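Local coordinates for cyanophycinase-like exopeptidase (actinobacterium SCGC AAA027-L06, PDB 6NQC), which is probably a serine exopeptidase of peptidase family S51, hydrolysing peptide bonds in the manner of the cyanophycinases, at residues E33-E47 and W76-Y89. Numbering follows the deposited sequence.
Sequences EYLPALAEFEKSLIE and WKQLGRQQADRLGY. With SO4 (sulfate ion), chain B.
Tyr34, Leu87 and Gln83 carry the contact between the loop and helix of 33-47 and the helix of 76-89, an example of two crossing helices joined by a buried amide set between apolar patches. The Tyr34 ring lies against helix 76-87 where Gly80 has no side chain: Gly80 CA sits over one face, 4.1 Å from the ring centroid (CH-pi), while Glu33 CG lies over the opposite face, toward the rim. Gln83 sends CG anti to its backbone N (chi1 179°) and then bends (chi2 88°), placing NE2 between Glu42 OE1 and Leu35 O. Gln83 NE2 gives one hydrogen bond to Glu42 OE1 (2.7 Å), met from above the carboxylate plane, and a longer one to Leu35 O (3.2 Å), which Leu38 N reaches from its other face. Glu42 OE2 accepts a hydrogen bond from Tyr34 N through its syn lone pair, and Gln83 OE1 accepts one from Arg86 NH2 (2.7 Å), so both ends of the amide are held. One water bridges Tyr34 O, Leu79 O and Arg86 NH2. Leu87 enters as a knob among Ala39, Glu42, Lys43 and Ile46, its CD2 3.9 Å from Ala39 CB. Past the Schellman motif at Gly88, the Tyr89 ring receives Ile46 CG2 over its centre, 3.7 Å from the centroid. The axes of segments 39-47 and 76-87 approach to 10.3 Å and cross at -73°. Helix 70-87 forms the beta-alpha-beta crossover between parallel strands 57-61 and 90-93, Ala84 on Ser91; helix 39-51 packs beside it, Ile46 and Glu42 resting on Phe58 and strand 116-119.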
loop_
_atom_site.group_PDB
_atom_site.type_symbol
_atom_site.label_atom_id
_atom_site.label_comp_id
_atom_site.label_asym_id
_atom_site.label_seq_id
_atom_site.Cartn_x
_atom_site.Cartn_y
_atom_site.Cartn_z
ATOM N N GLU A 33 3.830 8.824 2.826
ATOM C CA GLU A 33 4.393 7.776 3.660
ATOM C C GLU A 33 5.514 8.347 4.527
ATOM O O GLU A 33 6.265 9.239 4.109
ATOM C CB GLU A 33 4.906 6.609 2.824
ATOM C CG GLU A 33 6.137 6.901 1.953
ATOM C CD GLU A 33 5.767 7.340 0.554
ATOM O OE1 GLU A 33 5.481 8.525 0.394
ATOM O OE2 GLU A 33 5.725 6.488 -0.369
ATOM N N TYR A 34 5.599 7.805 5.747
ATOM C CA TYR A 34 6.691 8.055 6.683
ATOM C C TYR A 34 6.756 9.500 7.140
ATOM O O TYR A 34 7.774 9.920 7.721
ATOM C CB TYR A 34 8.045 7.626 6.103
ATOM C CG TYR A 34 8.074 6.234 5.510
ATOM C CD1 TYR A 34 7.210 5.255 5.981
ATOM C CD2 TYR A 34 8.929 5.910 4.470
ATOM C CE1 TYR A 34 7.202 3.982 5.447
ATOM C CE2 TYR A 34 8.935 4.601 3.916
ATOM C CZ TYR A 34 8.062 3.647 4.433
ATOM O OH TYR A 34 8.012 2.360 3.933
ATOM N N LEU A 35 5.726 10.291 6.934
ATOM C CA LEU A 35 5.829 11.691 7.353
ATOM C C LEU A 35 5.031 11.973 8.625
ATOM O O LEU A 35 4.119 11.211 8.989
ATOM C CB LEU A 35 5.395 12.655 6.249
ATOM C CG LEU A 35 6.345 12.683 5.040
ATOM C CD1 LEU A 35 5.966 13.847 4.128
ATOM C CD2 LEU A 35 7.831 12.736 5.413
ATOM N N PRO A 36 5.368 13.046 9.355
ATOM C CA PRO A 36 4.690 13.299 10.641
ATOM C C PRO A 36 3.178 13.314 10.561
ATOM O O PRO A 36 2.504 12.792 11.472
ATOM C CB PRO A 36 5.239 14.680 11.053
ATOM C CG PRO A 36 6.578 14.743 10.435
ATOM C CD PRO A 36 6.454 14.009 9.098
ATOM N N ALA A 37 2.630 13.834 9.460
ATOM C CA ALA A 37 1.185 13.980 9.334
ATOM C C ALA A 37 0.452 12.637 9.331
ATOM O O ALA A 37 -0.731 12.586 9.700
ATOM C CB ALA A 37 0.855 14.756 8.049
ATOM N N LEU A 38 1.117 11.561 8.909
ATOM C CA LEU A 38 0.548 10.216 8.935
ATOM C C LEU A 38 1.226 9.331 9.971
ATOM O O LEU A 38 1.074 8.106 9.957
ATOM C CB LEU A 38 0.630 9.576 7.548
ATOM C CG LEU A 38 -0.296 10.189 6.502
ATOM C CD1 LEU A 38 -0.162 9.417 5.191
ATOM C CD2 LEU A 38 -1.720 10.185 6.991
ATOM N N ALA A 39 1.941 9.945 10.909
ATOM C CA ALA A 39 2.648 9.197 11.936
ATOM C C ALA A 39 1.695 8.441 12.838
ATOM O O ALA A 39 1.957 7.281 13.168
ATOM C CB ALA A 39 3.545 10.145 12.748
ATOM N N GLU A 40 0.589 9.063 13.271
ATOM C CA GLU A 40 -0.311 8.329 14.138
ATOM C C GLU A 40 -1.058 7.244 13.368
ATOM O O GLU A 40 -1.361 6.182 13.935
ATOM C CB GLU A 40 -1.307 9.257 14.825
ATOM C CG GLU A 40 -2.251 8.507 15.819
ATOM C CD GLU A 40 -1.530 7.471 16.719
ATOM O OE1 GLU A 40 -1.885 6.257 16.652
ATOM O OE2 GLU A 40 -0.627 7.871 17.489
ATOM N N PHE A 41 -1.355 7.473 12.095
ATOM C CA PHE A 41 -1.917 6.396 11.280
ATOM C C PHE A 41 -0.970 5.202 11.215
ATOM O O PHE A 41 -1.396 4.047 11.430
ATOM C CB PHE A 41 -2.222 6.898 9.871
ATOM C CG PHE A 41 -2.694 5.813 8.944
ATOM C CD1 PHE A 41 -3.857 5.103 9.231
ATOM C CD2 PHE A 41 -1.975 5.494 7.816
ATOM C CE1 PHE A 41 -4.282 4.082 8.394
ATOM C CE2 PHE A 41 -2.398 4.511 6.959
ATOM C CZ PHE A 41 -3.549 3.791 7.258
ATOM N N GLU A 42 0.316 5.451 10.888
ATOM C CA GLU A 42 1.260 4.343 10.741
ATOM C C GLU A 42 1.444 3.623 12.087
ATOM O O GLU A 42 1.512 2.380 12.142
ATOM C CB GLU A 42 2.602 4.839 10.186
ATOM C CG GLU A 42 2.498 5.193 8.664
ATOM C CD GLU A 42 3.665 5.950 8.059
ATOM O OE1 GLU A 42 4.753 6.050 8.697
ATOM O OE2 GLU A 42 3.499 6.413 6.910
ATOM N N LYS A 43 1.515 4.389 13.186
ATOM C CA LYS A 43 1.598 3.777 14.515
ATOM C C LYS A 43 0.418 2.862 14.789
ATOM O O LYS A 43 0.591 1.755 15.322
ATOM C CB LYS A 43 1.691 4.841 15.595
ATOM C CG LYS A 43 2.037 4.255 16.953
ATOM C CD LYS A 43 2.164 5.338 18.045
ATOM C CE LYS A 43 1.920 4.702 19.431
ATOM N NZ LYS A 43 2.686 5.350 20.526
ATOM N N SER A 44 -0.803 3.324 14.497
ATOM C CA SER A 44 -1.982 2.495 14.736
ATOM C C SER A 44 -1.918 1.177 13.965
ATOM O O SER A 44 -2.401 0.147 14.446
ATOM C CB SER A 44 -3.253 3.273 14.359
ATOM O OG SER A 44 -3.376 3.493 12.947
ATOM N N LEU A 45 -1.371 1.196 12.741
ATOM C CA LEU A 45 -1.213 -0.033 11.975
ATOM C C LEU A 45 -0.228 -0.974 12.651
ATOM O O LEU A 45 -0.412 -2.203 12.622
ATOM C CB LEU A 45 -0.717 0.288 10.565
ATOM C CG LEU A 45 -1.669 1.016 9.625
ATOM C CD1 LEU A 45 -0.975 1.364 8.284
ATOM C CD2 LEU A 45 -2.882 0.147 9.374
ATOM N N ILE A 46 0.843 -0.421 13.241
ATOM C CA ILE A 46 1.797 -1.261 13.952
ATOM C C ILE A 46 1.143 -1.856 15.184
ATOM O O ILE A 46 1.293 -3.056 15.477
ATOM C CB ILE A 46 3.049 -0.465 14.337
ATOM C CG1 ILE A 46 3.775 -0.042 13.083
ATOM C CG2 ILE A 46 3.943 -1.293 15.266
ATOM C CD1 ILE A 46 4.726 1.112 13.305
ATOM N N GLU A 47 0.369 -1.030 15.895
ATOM C CA GLU A 47 -0.379 -1.495 17.063
ATOM C C GLU A 47 -1.372 -2.592 16.700
ATOM O O GLU A 47 -1.512 -3.566 17.436
ATOM C CB GLU A 47 -1.097 -0.307 17.694
ATOM C CG GLU A 47 -0.165 0.664 18.359
ATOM C CD GLU A 47 -0.891 1.897 18.900
ATOM O OE1 GLU A 47 -1.912 2.321 18.316
ATOM O OE2 GLU A 47 -0.427 2.430 19.924
ATOM N N TRP A 76 15.147 6.922 1.037
ATOM C CA TRP A 76 13.960 6.204 1.480
ATOM C C TRP A 76 14.224 5.477 2.805
ATOM O O TRP A 76 13.388 5.518 3.717
ATOM C CB TRP A 76 13.457 5.210 0.425
ATOM C CG TRP A 76 12.568 5.827 -0.610
ATOM C CD1 TRP A 76 12.844 5.966 -1.947
ATOM C CD2 TRP A 76 11.279 6.442 -0.402
ATOM N NE1 TRP A 76 11.810 6.613 -2.578
ATOM C CE2 TRP A 76 10.835 6.917 -1.670
ATOM C CE3 TRP A 76 10.474 6.640 0.711
ATOM C CZ2 TRP A 76 9.608 7.558 -1.843
ATOM C CZ3 TRP A 76 9.251 7.293 0.541
ATOM C CH2 TRP A 76 8.835 7.746 -0.719
ATOM N N LYS A 77 15.361 4.767 2.873
ATOM C CA LYS A 77 15.744 4.091 4.112
ATOM C C LYS A 77 15.751 5.046 5.312
ATOM O O LYS A 77 15.164 4.760 6.378
ATOM C CB LYS A 77 17.117 3.440 3.930
ATOM C CG LYS A 77 17.521 2.452 4.990
ATOM C CD LYS A 77 18.981 2.034 4.812
ATOM C CE LYS A 77 19.441 1.181 5.958
ATOM N NZ LYS A 77 20.567 0.259 5.572
ATOM N N GLN A 78 16.380 6.211 5.141
ATOM C CA GLN A 78 16.556 7.115 6.267
ATOM C C GLN A 78 15.252 7.815 6.619
ATOM O O GLN A 78 14.947 8.015 7.801
ATOM C CB GLN A 78 17.651 8.135 5.948
ATOM C CG GLN A 78 18.988 7.830 6.611
ATOM C CD GLN A 78 18.919 7.832 8.153
ATOM O OE1 GLN A 78 18.593 8.850 8.797
ATOM N NE2 GLN A 78 19.226 6.693 8.745
ATOM N N LEU A 79 14.452 8.171 5.612
ATOM C CA LEU A 79 13.092 8.656 5.864
ATOM C C LEU A 79 12.291 7.663 6.706
ATOM O O LEU A 79 11.689 8.026 7.734
ATOM C CB LEU A 79 12.400 8.904 4.528
ATOM C CG LEU A 79 11.157 9.789 4.521
ATOM C CD1 LEU A 79 11.493 11.155 5.055
ATOM C CD2 LEU A 79 10.601 9.878 3.103
ATOM N N GLY A 80 12.271 6.398 6.285
ATOM C CA GLY A 80 11.534 5.391 7.034
ATOM C C GLY A 80 12.120 5.118 8.408
ATOM O O GLY A 80 11.383 4.904 9.373
ATOM N N ARG A 81 13.439 5.094 8.514
ATOM C CA ARG A 81 14.055 4.874 9.810
ATOM C C ARG A 81 13.684 5.983 10.785
ATOM O O ARG A 81 13.369 5.717 11.949
ATOM C CB ARG A 81 15.572 4.774 9.651
ATOM C CG ARG A 81 16.301 4.342 10.921
ATOM C CD ARG A 81 17.765 4.040 10.606
ATOM N NE ARG A 81 17.991 2.657 10.176
ATOM C CZ ARG A 81 19.160 2.195 9.741
ATOM N NH1 ARG A 81 20.220 3.016 9.670
ATOM N NH2 ARG A 81 19.282 0.918 9.390
ATOM N N GLN A 82 13.686 7.233 10.323
ATOM C CA GLN A 82 13.367 8.346 11.218
ATOM C C GLN A 82 11.908 8.336 11.632
ATOM O O GLN A 82 11.586 8.704 12.762
ATOM C CB GLN A 82 13.747 9.675 10.549
ATOM C CG GLN A 82 15.259 9.770 10.314
ATOM C CD GLN A 82 15.705 11.023 9.548
ATOM O OE1 GLN A 82 16.902 11.364 9.534
ATOM N NE2 GLN A 82 14.757 11.686 8.890
ATOM N N GLN A 83 11.008 7.878 10.760
ATOM C CA GLN A 83 9.628 7.719 11.197
ATOM C C GLN A 83 9.538 6.644 12.278
ATOM O O GLN A 83 8.922 6.858 13.328
ATOM C CB GLN A 83 8.712 7.396 10.023
ATOM C CG GLN A 83 7.253 7.183 10.416
ATOM C CD GLN A 83 6.462 8.456 10.423
ATOM O OE1 GLN A 83 6.944 9.496 10.889
ATOM N NE2 GLN A 83 5.234 8.399 9.922
ATOM N N ALA A 84 10.149 5.485 12.030
ATOM C CA ALA A 84 10.086 4.391 12.997
ATOM C C ALA A 84 10.652 4.822 14.344
ATOM O O ALA A 84 10.111 4.474 15.398
ATOM C CB ALA A 84 10.848 3.187 12.458
ATOM N N ASP A 85 11.741 5.589 14.329
ATOM C CA ASP A 85 12.304 6.103 15.578
ATOM C C ASP A 85 11.327 7.027 16.306
ATOM O O ASP A 85 11.167 6.943 17.527
ATOM C CB ASP A 85 13.613 6.845 15.290
ATOM C CG ASP A 85 14.755 5.896 14.900
ATOM O OD1 ASP A 85 14.619 4.666 15.119
ATOM O OD2 ASP A 85 15.772 6.387 14.364
ATOM N N ARG A 86 10.664 7.920 15.577
ATOM C CA ARG A 86 9.681 8.787 16.213
ATOM C C ARG A 86 8.553 7.986 16.843
ATOM O O ARG A 86 8.007 8.387 17.865
ATOM C CB ARG A 86 9.100 9.784 15.195
ATOM C CG ARG A 86 10.105 10.809 14.681
ATOM C CD ARG A 86 9.423 11.974 13.955
ATOM N NE ARG A 86 8.895 11.569 12.663
ATOM C CZ ARG A 86 9.604 11.564 11.539
ATOM N NH1 ARG A 86 10.865 11.961 11.549
ATOM N NH2 ARG A 86 9.038 11.164 10.410
ATOM N N LEU A 87 8.149 6.871 16.215
ATOM C CA LEU A 87 7.011 6.130 16.740
ATOM C C LEU A 87 7.409 5.157 17.853
ATOM O O LEU A 87 6.541 4.719 18.607
ATOM C CB LEU A 87 6.311 5.344 15.628
ATOM C CG LEU A 87 5.890 6.197 14.449
ATOM C CD1 LEU A 87 5.163 5.363 13.383
ATOM C CD2 LEU A 87 4.983 7.302 14.916
ATOM N N GLY A 88 8.687 4.786 17.935
ATOM C CA GLY A 88 9.128 3.863 18.964
ATOM C C GLY A 88 9.204 2.411 18.581
ATOM O O GLY A 88 9.167 1.562 19.474
ATOM N N TYR A 89 9.340 2.079 17.298
ATOM C CA TYR A 89 9.468 0.700 16.852
ATOM C C TYR A 89 10.675 0.545 15.943
ATOM O O TYR A 89 11.043 1.466 15.194
ATOM C CB TYR A 89 8.185 0.246 16.109
ATOM C CG TYR A 89 6.948 0.476 16.935
ATOM C CD1 TYR A 89 6.550 -0.436 17.912
ATOM C CD2 TYR A 89 6.197 1.624 16.778
ATOM C CE1 TYR A 89 5.425 -0.198 18.691
ATOM C CE2 TYR A 89 5.080 1.854 17.524
ATOM C CZ TYR A 89 4.702 0.957 18.488
ATOM O OH TYR A 89 3.583 1.219 19.230
HETATM S S SO4 B . 17.772 -2.364 8.856
HETATM O O1 SO4 B . 18.775 -2.583 7.791
HETATM O O2 SO4 B . 18.356 -1.591 9.956
HETATM O O3 SO4 B . 17.307 -3.662 9.393
HETATM O O4 SO4 B . 16.675 -1.570 8.307
HETATM O O HOH W 1 10.478 10.547 8.444
#